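Local coordinates for Serine/threonine-protein kinase Tel1 (Chaetomium thermophilum, PDB 6SKY) that probably phosphorylates serine and threonine residues in [ST]-Q motifs to switch on checkpoint signalling after DNA damage, at residues A[1798-1810]-A[1841-1855]. Residues are numbered along the deposited sequence; the frame is centred on the assembly and turned at random.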
# COMPACT_ATOMS: atom_id res chain seq x y z
N PHE A 1798 48.68 31.15 -10.41
CA PHE A 1798 47.75 32.16 -10.91
C PHE A 1798 46.93 32.86 -9.83
O PHE A 1798 46.87 34.10 -9.84
CB PHE A 1798 46.86 31.50 -11.97
CG PHE A 1798 46.12 32.47 -12.81
CD1 PHE A 1798 46.78 33.17 -13.79
CD2 PHE A 1798 44.77 32.66 -12.65
CE1 PHE A 1798 46.11 34.06 -14.57
CE2 PHE A 1798 44.10 33.54 -13.43
CZ PHE A 1798 44.77 34.24 -14.39
N PRO A 1799 46.28 32.16 -8.90
CA PRO A 1799 45.48 32.88 -7.90
C PRO A 1799 46.29 33.82 -7.04
O PRO A 1799 45.83 34.92 -6.73
CB PRO A 1799 44.86 31.75 -7.08
CG PRO A 1799 44.86 30.62 -7.96
CD PRO A 1799 46.11 30.71 -8.73
N PHE A 1800 47.49 33.41 -6.64
CA PHE A 1800 48.31 34.26 -5.80
C PHE A 1800 48.72 35.53 -6.52
O PHE A 1800 48.73 36.61 -5.93
CB PHE A 1800 49.55 33.49 -5.33
CG PHE A 1800 49.23 32.22 -4.63
CD1 PHE A 1800 48.47 32.22 -3.49
CD2 PHE A 1800 49.70 31.03 -5.09
CE1 PHE A 1800 48.19 31.06 -2.84
CE2 PHE A 1800 49.42 29.87 -4.44
CZ PHE A 1800 48.66 29.89 -3.31
N VAL A 1801 49.04 35.42 -7.81
CA VAL A 1801 49.41 36.60 -8.58
C VAL A 1801 48.23 37.54 -8.72
O VAL A 1801 48.36 38.75 -8.51
CB VAL A 1801 49.96 36.18 -9.95
CG1 VAL A 1801 50.27 37.39 -10.78
CG2 VAL A 1801 51.20 35.35 -9.78
N VAL A 1802 47.07 37.00 -9.09
CA VAL A 1802 45.89 37.85 -9.24
C VAL A 1802 45.58 38.57 -7.94
O VAL A 1802 45.32 39.78 -7.93
CB VAL A 1802 44.69 37.01 -9.71
CG1 VAL A 1802 43.44 37.82 -9.62
CG2 VAL A 1802 44.90 36.55 -11.11
N HIS A 1803 45.62 37.85 -6.82
CA HIS A 1803 45.32 38.48 -5.54
C HIS A 1803 46.35 39.55 -5.19
O HIS A 1803 45.98 40.62 -4.70
CB HIS A 1803 45.24 37.44 -4.44
CG HIS A 1803 45.12 38.03 -3.07
ND1 HIS A 1803 45.96 37.70 -2.04
CD2 HIS A 1803 44.25 38.94 -2.57
CE1 HIS A 1803 45.62 38.38 -0.96
NE2 HIS A 1803 44.59 39.13 -1.26
N LEU A 1804 47.63 39.27 -5.40
CA LEU A 1804 48.66 40.25 -5.05
C LEU A 1804 48.49 41.53 -5.86
O LEU A 1804 48.60 42.63 -5.31
CB LEU A 1804 50.05 39.67 -5.26
CG LEU A 1804 50.57 38.77 -4.16
CD1 LEU A 1804 51.82 38.08 -4.61
CD2 LEU A 1804 50.87 39.58 -2.94
N VAL A 1805 48.19 41.41 -7.15
CA VAL A 1805 48.01 42.61 -7.97
C VAL A 1805 46.78 43.38 -7.53
O VAL A 1805 46.82 44.61 -7.37
CB VAL A 1805 47.94 42.23 -9.45
CG1 VAL A 1805 47.52 43.41 -10.27
CG2 VAL A 1805 49.27 41.72 -9.91
N LEU A 1806 45.65 42.69 -7.35
CA LEU A 1806 44.42 43.37 -6.98
C LEU A 1806 44.55 44.03 -5.62
O LEU A 1806 44.02 45.13 -5.40
CB LEU A 1806 43.25 42.40 -6.98
CG LEU A 1806 42.76 41.84 -8.30
CD1 LEU A 1806 41.66 40.86 -8.04
CD2 LEU A 1806 42.27 42.93 -9.18
N ALA A 1807 45.25 43.39 -4.69
CA ALA A 1807 45.43 43.97 -3.37
C ALA A 1807 46.40 45.14 -3.40
O ALA A 1807 46.25 46.08 -2.62
CB ALA A 1807 45.93 42.92 -2.39
N TYR A 1808 47.40 45.10 -4.28
CA TYR A 1808 48.33 46.21 -4.40
C TYR A 1808 47.63 47.45 -4.92
O TYR A 1808 47.68 48.51 -4.28
CB TYR A 1808 49.47 45.83 -5.33
CG TYR A 1808 50.39 46.97 -5.66
CD1 TYR A 1808 51.23 47.51 -4.70
CD2 TYR A 1808 50.44 47.49 -6.94
CE1 TYR A 1808 52.07 48.54 -5.00
CE2 TYR A 1808 51.29 48.52 -7.25
CZ TYR A 1808 52.10 49.04 -6.27
OH TYR A 1808 52.94 50.08 -6.57
N GLN A 1809 46.96 47.34 -6.06
CA GLN A 1809 46.35 48.55 -6.62
C GLN A 1809 44.92 48.74 -6.14
O GLN A 1809 44.01 48.99 -6.93
CB GLN A 1809 46.43 48.52 -8.13
CG GLN A 1809 45.81 47.33 -8.77
CD GLN A 1809 46.23 47.19 -10.20
OE1 GLN A 1809 45.41 46.96 -11.08
NE2 GLN A 1809 47.52 47.33 -10.46
N LEU A 1810 44.71 48.67 -4.83
CA LEU A 1810 43.37 48.81 -4.28
C LEU A 1810 42.97 50.27 -4.16
O LEU A 1810 41.87 50.65 -4.55
CB LEU A 1810 43.29 48.14 -2.90
CG LEU A 1810 42.35 46.94 -2.73
CD1 LEU A 1810 42.20 46.64 -1.27
CD2 LEU A 1810 41.00 47.20 -3.33
N LEU A 1841 40.41 27.08 -14.05
CA LEU A 1841 41.35 27.92 -13.32
C LEU A 1841 40.75 29.28 -13.01
O LEU A 1841 41.02 29.85 -11.95
CB LEU A 1841 42.63 28.07 -14.13
CG LEU A 1841 43.79 28.85 -13.54
CD1 LEU A 1841 44.36 28.13 -12.35
CD2 LEU A 1841 44.84 29.04 -14.59
N LEU A 1842 39.93 29.81 -13.90
CA LEU A 1842 39.22 31.05 -13.61
C LEU A 1842 38.26 30.88 -12.43
O LEU A 1842 38.20 31.73 -11.53
CB LEU A 1842 38.45 31.52 -14.83
CG LEU A 1842 39.16 32.52 -15.71
CD1 LEU A 1842 38.23 32.93 -16.82
CD2 LEU A 1842 39.56 33.71 -14.88
N ILE A 1843 37.50 29.79 -12.43
CA ILE A 1843 36.58 29.54 -11.34
C ILE A 1843 37.32 29.36 -10.02
O ILE A 1843 36.89 29.87 -8.98
CB ILE A 1843 35.71 28.32 -11.67
CG1 ILE A 1843 34.73 28.68 -12.78
CG2 ILE A 1843 34.97 27.85 -10.46
CD1 ILE A 1843 34.33 27.51 -13.60
N ASN A 1844 38.44 28.65 -10.04
CA ASN A 1844 39.22 28.48 -8.82
C ASN A 1844 39.83 29.79 -8.35
O ASN A 1844 39.98 29.99 -7.14
CB ASN A 1844 40.30 27.44 -9.03
CG ASN A 1844 39.77 26.05 -8.90
OD1 ASN A 1844 39.96 25.22 -9.77
ND2 ASN A 1844 39.11 25.78 -7.80
N THR A 1845 40.17 30.69 -9.26
CA THR A 1845 40.65 32.00 -8.82
C THR A 1845 39.55 32.80 -8.15
O THR A 1845 39.79 33.46 -7.13
CB THR A 1845 41.22 32.78 -10.00
OG1 THR A 1845 42.22 32.00 -10.64
CG2 THR A 1845 41.83 34.06 -9.53
N ILE A 1846 38.34 32.78 -8.71
CA ILE A 1846 37.22 33.47 -8.07
C ILE A 1846 36.98 32.91 -6.67
O ILE A 1846 36.80 33.65 -5.70
CB ILE A 1846 35.96 33.36 -8.94
CG1 ILE A 1846 36.15 34.10 -10.25
CG2 ILE A 1846 34.77 33.90 -8.21
CD1 ILE A 1846 34.98 33.96 -11.17
N LEU A 1847 36.98 31.58 -6.55
CA LEU A 1847 36.80 30.96 -5.25
C LEU A 1847 37.88 31.39 -4.27
O LEU A 1847 37.60 31.71 -3.12
CB LEU A 1847 36.79 29.45 -5.38
CG LEU A 1847 35.56 28.78 -5.97
CD1 LEU A 1847 35.78 27.30 -5.95
CD2 LEU A 1847 34.37 29.15 -5.15
N TYR A 1848 39.14 31.39 -4.71
CA TYR A 1848 40.22 31.78 -3.82
C TYR A 1848 40.09 33.22 -3.37
O TYR A 1848 40.37 33.54 -2.22
CB TYR A 1848 41.57 31.56 -4.50
CG TYR A 1848 42.73 32.04 -3.68
CD1 TYR A 1848 43.19 31.31 -2.61
CD2 TYR A 1848 43.36 33.23 -3.98
CE1 TYR A 1848 44.23 31.75 -1.87
CE2 TYR A 1848 44.40 33.68 -3.23
CZ TYR A 1848 44.84 32.93 -2.18
OH TYR A 1848 45.89 33.36 -1.43
N LEU A 1849 39.67 34.11 -4.27
CA LEU A 1849 39.51 35.50 -3.88
C LEU A 1849 38.37 35.68 -2.89
O LEU A 1849 38.39 36.63 -2.11
CB LEU A 1849 39.28 36.37 -5.11
CG LEU A 1849 40.48 36.70 -5.98
CD1 LEU A 1849 40.00 37.39 -7.20
CD2 LEU A 1849 41.45 37.56 -5.23
N ARG A 1850 37.37 34.80 -2.93
CA ARG A 1850 36.31 34.87 -1.93
C ARG A 1850 36.78 34.57 -0.51
O ARG A 1850 36.02 34.82 0.43
CB ARG A 1850 35.20 33.89 -2.27
CG ARG A 1850 34.07 34.49 -3.04
CD ARG A 1850 33.01 33.44 -3.24
NE ARG A 1850 32.89 32.60 -2.06
CZ ARG A 1850 32.03 32.82 -1.07
NH1 ARG A 1850 31.22 33.86 -1.11
NH2 ARG A 1850 31.99 31.99 -0.03
N THR A 1851 37.98 34.04 -0.31
CA THR A 1851 38.46 33.72 1.03
C THR A 1851 39.48 34.71 1.55
O THR A 1851 40.02 34.50 2.64
CB THR A 1851 39.09 32.32 1.05
OG1 THR A 1851 40.35 32.35 0.40
CG2 THR A 1851 38.21 31.33 0.36
N GLN A 1852 39.75 35.79 0.83
CA GLN A 1852 40.77 36.74 1.22
C GLN A 1852 40.12 38.01 1.72
O GLN A 1852 39.29 38.58 1.02
CB GLN A 1852 41.70 37.06 0.05
CG GLN A 1852 42.52 35.89 -0.43
CD GLN A 1852 43.30 35.25 0.68
OE1 GLN A 1852 43.15 34.06 0.94
NE2 GLN A 1852 44.13 36.02 1.34
N PRO A 1853 40.46 38.48 2.92
CA PRO A 1853 39.79 39.66 3.47
C PRO A 1853 40.20 40.93 2.75
O PRO A 1853 41.38 41.21 2.57
CB PRO A 1853 40.23 39.67 4.93
CG PRO A 1853 41.44 38.86 4.97
CD PRO A 1853 41.29 37.81 3.93
N LEU A 1854 39.20 41.71 2.36
CA LEU A 1854 39.43 43.02 1.78
C LEU A 1854 39.79 44.01 2.89
O LEU A 1854 39.10 44.07 3.90
CB LEU A 1854 38.19 43.50 1.05
CG LEU A 1854 38.23 43.55 -0.47
CD1 LEU A 1854 36.89 43.94 -1.00
CD2 LEU A 1854 39.24 44.55 -0.91
N PRO A 1855 40.85 44.80 2.73
CA PRO A 1855 41.19 45.79 3.75
C PRO A 1855 40.10 46.84 3.89
O PRO A 1855 39.65 47.43 2.90
CB PRO A 1855 42.50 46.40 3.23
CG PRO A 1855 43.06 45.35 2.33
CD PRO A 1855 41.89 44.71 1.68
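Y1848 lies across the side of helix 1793-1808, with the edge of the F1800 ring directed at its face in an offset edge-to-face pair, planes 82° apart. Its CG is anti to the backbone N (chi1 175°), which carries the ring out against P1799, where P1799 CB touches Y1848 CD2 at 3.7 Å, and sets its edge against H1803 CB. The hydroxyl sits at the edge of the F1800 ring and hydrogen-bonds S1670 OG, which is also hydrogen-bonded to H1803 ND1. With an alanine here, the F1800 edge would probably lose its aromatic partner, and S1670 one of its polar mates. The aliphatic part of Q1852, bent at chi2, crosses the imidazole of H1803: CG stands over the ring centre, 4.0 Å from the centroid, as a CH-pi contact. One turn before Y1848, T1845 OG1 meets the F1798 edge at CD2 (3.3 Å) while bonding back to L1841 O. L1849 CD1 reaches V1802 and L1806, and beyond the helices L1810 CD1 packs on P1855 CD at 3.5 Å. In this alpha solenoid, segments 1798-1808 and 1841-1849 cross at -51°; helix 1762-1771 meets F1798, V1802 and L1841, helix 1657-1663 P1799 and F1800, and helix 1670-1684 F1800.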